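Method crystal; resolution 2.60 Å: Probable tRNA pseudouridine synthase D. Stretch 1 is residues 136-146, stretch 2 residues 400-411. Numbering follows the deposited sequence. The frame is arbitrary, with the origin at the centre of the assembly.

Stretch 1 136-146: RITVRNIENSP
Stretch 2 400-411: EDELNPGKSKAV

Residues 136-142 form an extended strand that runs antiparallel to the strand at 408-411: the N-to-C directions differ by 168° and the axes approach to 4.5 Å. Register is set by Thr138 opposite Val411 (CA-CA 4.4 Å), Val139 opposite Ala410 (5.0 Å) and Ile142 opposite Ser408 (5.3 Å). Between the last two pairs the ladder is irregular, because Asn141 has phi/psi 73/45, whereas Arg140 (-129/158) and Ile142 (-91/134) remain extended. Together the stretches bury 847 Å², both sides summed.

Backbone hydrogen bonding is strongest at Val139 and Ala410. Val139 N donates to Ala410 O at 2.8 Å (158° at the hydrogen), and Ala410 N returns a bond to Val139 O at 2.7 Å (156°), the reciprocal pair expected of a hydrogen-bonded antiparallel site. Beyond Asn141 the pairing loosens: Ile142 N to Ser408 O (3.3 Å) and Ser408 N to Ile142 O (3.4 Å) are both weak, though nearly straight at 170° and 163°. CA-H...O contacts supplement the ladder, from Thr138 CA to Ala410 O (3.1 Å) and from Val411 CA to Ile137 O (3.3 Å).

Two turns shape the segment before the second strand. A type I turn spans Asp401 to Asn404, with Asn404 N bonded to Asp401 O at 3.1 Å; a type II turn follows from Asn404 to Lys407, closed by Lys407 N to Asn404 O at 3.1 Å. Gly406, at phi/psi 100/-22, suits the latter because a CB there would jam against the preceding carbonyl.

Apolar packing follows the alternation of the sheet. Val139 (chi1 t) and Ala410 share a face, CB to CB 4.2 Å; Thr138 (m) and Val411 (t) occupy the other, with Thr138 OG1 4.1 Å from Val411 CG2. Arg136, chi1 t and chi2 97°, brings its guanidinium over Val411, NE to CG1 3.4 Å, so the methyl covers one face of the planar group.

Charged contacts centre on Arg140, rotamer m, t, t with chi4 -65°. Leu403 CD1 lies over one guanidinium face, 4.0 Å from Arg140 CZ, while Asp401 CB approaches its edge, 3.2 Å from Arg140 NH2. Arg140 NH2 makes a long salt bridge to Glu402 OE1 (3.9 Å), and Lys409 NZ a weak hydrogen-bonded one to Glu402 OE2 (3.3 Å). This shared carboxylate offsets the proximity of like charges, Arg140 NH2 to Lys409 NZ being 4.4 Å.

At the far end Ser408 OG (chi1 m) donates to Asn144 O, modelled very short at 2.5 Å, linking the loop after the first strand to the second.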

# COMPACT_ATOMS: atom_id res chain seq x y z
N ARG A 136 5.31 -1.66 -16.25
CA ARG A 136 6.41 -1.37 -17.17
C ARG A 136 6.95 -0.04 -16.69
O ARG A 136 6.61 1.00 -17.25
CB ARG A 136 5.85 -1.23 -18.58
CG ARG A 136 6.84 -0.71 -19.61
CD ARG A 136 7.45 -1.84 -20.38
NE ARG A 136 8.54 -1.40 -21.25
CZ ARG A 136 9.22 -2.20 -22.06
NH1 ARG A 136 10.20 -1.71 -22.81
NH2 ARG A 136 8.93 -3.49 -22.12
N ILE A 137 7.76 -0.05 -15.64
CA ILE A 137 8.32 1.17 -15.09
C ILE A 137 9.70 1.45 -15.66
O ILE A 137 10.40 0.53 -16.08
CB ILE A 137 8.40 1.10 -13.55
CG1 ILE A 137 7.01 0.75 -13.00
CG2 ILE A 137 8.87 2.42 -12.96
CD1 ILE A 137 6.98 0.54 -11.50
N THR A 138 10.09 2.72 -15.69
CA THR A 138 11.38 3.12 -16.22
C THR A 138 12.08 4.07 -15.26
O THR A 138 11.56 5.15 -14.98
CB THR A 138 11.22 3.85 -17.56
OG1 THR A 138 10.70 2.94 -18.53
CG2 THR A 138 12.56 4.41 -18.03
N VAL A 139 13.25 3.67 -14.78
CA VAL A 139 14.02 4.51 -13.87
C VAL A 139 15.03 5.21 -14.79
O VAL A 139 15.61 4.58 -15.67
CB VAL A 139 14.77 3.63 -12.80
CG1 VAL A 139 15.28 4.50 -11.66
CG2 VAL A 139 13.84 2.56 -12.24
N ARG A 140 15.21 6.52 -14.59
CA ARG A 140 16.14 7.33 -15.40
C ARG A 140 17.09 8.16 -14.53
O ARG A 140 16.80 8.44 -13.37
CB ARG A 140 15.36 8.30 -16.31
CG ARG A 140 14.55 7.67 -17.42
CD ARG A 140 13.90 8.74 -18.27
NE ARG A 140 13.06 8.20 -19.34
CZ ARG A 140 13.52 7.48 -20.36
NH1 ARG A 140 12.68 7.02 -21.27
NH2 ARG A 140 14.81 7.21 -20.48
N ASN A 141 18.22 8.56 -15.12
CA ASN A 141 19.22 9.39 -14.44
C ASN A 141 20.04 8.68 -13.36
O ASN A 141 20.25 9.21 -12.26
CB ASN A 141 18.56 10.62 -13.82
CG ASN A 141 19.52 11.78 -13.65
OD1 ASN A 141 19.25 12.73 -12.92
ND2 ASN A 141 20.66 11.70 -14.33
N ILE A 142 20.50 7.48 -13.68
CA ILE A 142 21.29 6.72 -12.75
C ILE A 142 22.77 7.01 -12.96
O ILE A 142 23.27 7.04 -14.09
CB ILE A 142 21.04 5.21 -12.92
CG1 ILE A 142 22.00 4.42 -12.01
CG2 ILE A 142 21.19 4.82 -14.37
CD1 ILE A 142 21.83 2.91 -12.07
N GLU A 143 23.46 7.22 -11.84
CA GLU A 143 24.89 7.52 -11.82
C GLU A 143 25.75 6.34 -12.29
O GLU A 143 26.88 6.19 -11.84
CB GLU A 143 25.31 7.94 -10.40
CG GLU A 143 25.21 6.82 -9.34
CD GLU A 143 25.58 7.27 -7.92
OE1 GLU A 143 26.71 7.78 -7.73
OE2 GLU A 143 24.74 7.10 -7.00
N ASN A 144 25.21 5.51 -13.18
CA ASN A 144 25.97 4.36 -13.70
C ASN A 144 25.85 4.25 -15.21
O ASN A 144 25.08 4.98 -15.84
CB ASN A 144 25.49 3.04 -13.08
CG ASN A 144 26.01 2.82 -11.67
OD1 ASN A 144 27.22 2.87 -11.43
ND2 ASN A 144 25.10 2.56 -10.74
N SER A 145 26.60 3.31 -15.77
CA SER A 145 26.62 3.08 -17.21
C SER A 145 25.68 1.94 -17.58
O SER A 145 25.29 1.14 -16.73
CB SER A 145 28.04 2.72 -17.66
OG SER A 145 28.42 1.43 -17.20
N PRO A 146 25.30 1.84 -18.86
CA PRO A 146 24.40 0.77 -19.29
C PRO A 146 24.94 -0.61 -18.90
O PRO A 146 24.17 -1.50 -18.55
CB PRO A 146 24.33 0.96 -20.81
CG PRO A 146 25.66 1.57 -21.13
CD PRO A 146 25.80 2.59 -20.03
N GLU A 400 21.03 3.08 -22.14
CA GLU A 400 21.32 4.50 -22.07
C GLU A 400 20.03 5.28 -22.26
O GLU A 400 19.23 4.97 -23.15
CB GLU A 400 22.32 4.88 -23.17
CG GLU A 400 22.65 6.38 -23.24
CD GLU A 400 23.58 6.73 -24.40
OE1 GLU A 400 23.20 6.48 -25.57
OE2 GLU A 400 24.69 7.26 -24.14
N ASP A 401 19.82 6.29 -21.43
CA ASP A 401 18.61 7.10 -21.54
C ASP A 401 18.87 8.43 -22.21
O ASP A 401 19.66 9.26 -21.75
CB ASP A 401 17.95 7.31 -20.18
CG ASP A 401 18.68 8.32 -19.32
OD1 ASP A 401 19.94 8.31 -19.35
OD2 ASP A 401 18.01 9.10 -18.61
N GLU A 402 18.19 8.61 -23.33
CA GLU A 402 18.27 9.81 -24.13
C GLU A 402 18.02 11.06 -23.27
O GLU A 402 18.85 11.96 -23.23
CB GLU A 402 17.22 9.75 -25.24
CG GLU A 402 16.99 8.35 -25.85
CD GLU A 402 16.32 7.36 -24.89
OE1 GLU A 402 15.24 7.68 -24.31
OE2 GLU A 402 16.86 6.24 -24.73
N LEU A 403 16.88 11.11 -22.58
CA LEU A 403 16.57 12.28 -21.76
C LEU A 403 17.68 12.73 -20.83
O LEU A 403 17.72 13.90 -20.46
CB LEU A 403 15.32 12.03 -20.93
CG LEU A 403 13.95 12.16 -21.59
CD1 LEU A 403 13.62 10.93 -22.43
CD2 LEU A 403 12.94 12.33 -20.47
N ASN A 404 18.56 11.81 -20.44
CA ASN A 404 19.67 12.15 -19.54
C ASN A 404 20.96 11.59 -20.11
O ASN A 404 21.37 10.48 -19.76
CB ASN A 404 19.44 11.57 -18.15
CG ASN A 404 18.19 12.11 -17.48
OD1 ASN A 404 18.16 13.25 -17.01
ND2 ASN A 404 17.14 11.28 -17.44
N PRO A 405 21.65 12.37 -20.96
CA PRO A 405 22.91 11.99 -21.60
C PRO A 405 24.04 11.73 -20.60
O PRO A 405 24.34 12.58 -19.75
CB PRO A 405 23.19 13.16 -22.53
CG PRO A 405 22.60 14.31 -21.78
CD PRO A 405 21.30 13.77 -21.28
N GLY A 406 24.65 10.55 -20.71
CA GLY A 406 25.74 10.17 -19.82
C GLY A 406 25.26 9.23 -18.71
O GLY A 406 26.06 8.50 -18.12
N LYS A 407 23.95 9.27 -18.43
CA LYS A 407 23.34 8.42 -17.40
C LYS A 407 22.66 7.23 -18.05
O LYS A 407 22.49 7.19 -19.27
CB LYS A 407 22.28 9.18 -16.59
CG LYS A 407 22.60 10.63 -16.26
CD LYS A 407 23.67 10.79 -15.21
CE LYS A 407 24.08 12.26 -15.10
NZ LYS A 407 22.93 13.18 -14.81
N SER A 408 22.25 6.28 -17.24
CA SER A 408 21.57 5.10 -17.76
C SER A 408 20.10 5.05 -17.30
O SER A 408 19.67 5.88 -16.50
CB SER A 408 22.32 3.85 -17.30
OG SER A 408 23.70 3.95 -17.62
N LYS A 409 19.34 4.10 -17.82
CA LYS A 409 17.94 3.95 -17.45
C LYS A 409 17.65 2.47 -17.25
O LYS A 409 18.36 1.61 -17.77
CB LYS A 409 17.04 4.50 -18.55
CG LYS A 409 17.17 3.73 -19.85
CD LYS A 409 16.14 4.15 -20.86
CE LYS A 409 16.25 3.26 -22.07
NZ LYS A 409 15.37 3.71 -23.17
N ALA A 410 16.59 2.16 -16.51
CA ALA A 410 16.23 0.76 -16.26
C ALA A 410 14.74 0.56 -16.53
O ALA A 410 13.92 1.34 -16.08
CB ALA A 410 16.55 0.40 -14.82
N VAL A 411 14.40 -0.49 -17.27
CA VAL A 411 13.01 -0.77 -17.59
C VAL A 411 12.49 -1.98 -16.81
O VAL A 411 12.59 -3.11 -17.29
CB VAL A 411 12.82 -1.07 -19.09
CG1 VAL A 411 11.35 -1.33 -19.40
CG2 VAL A 411 13.32 0.09 -19.92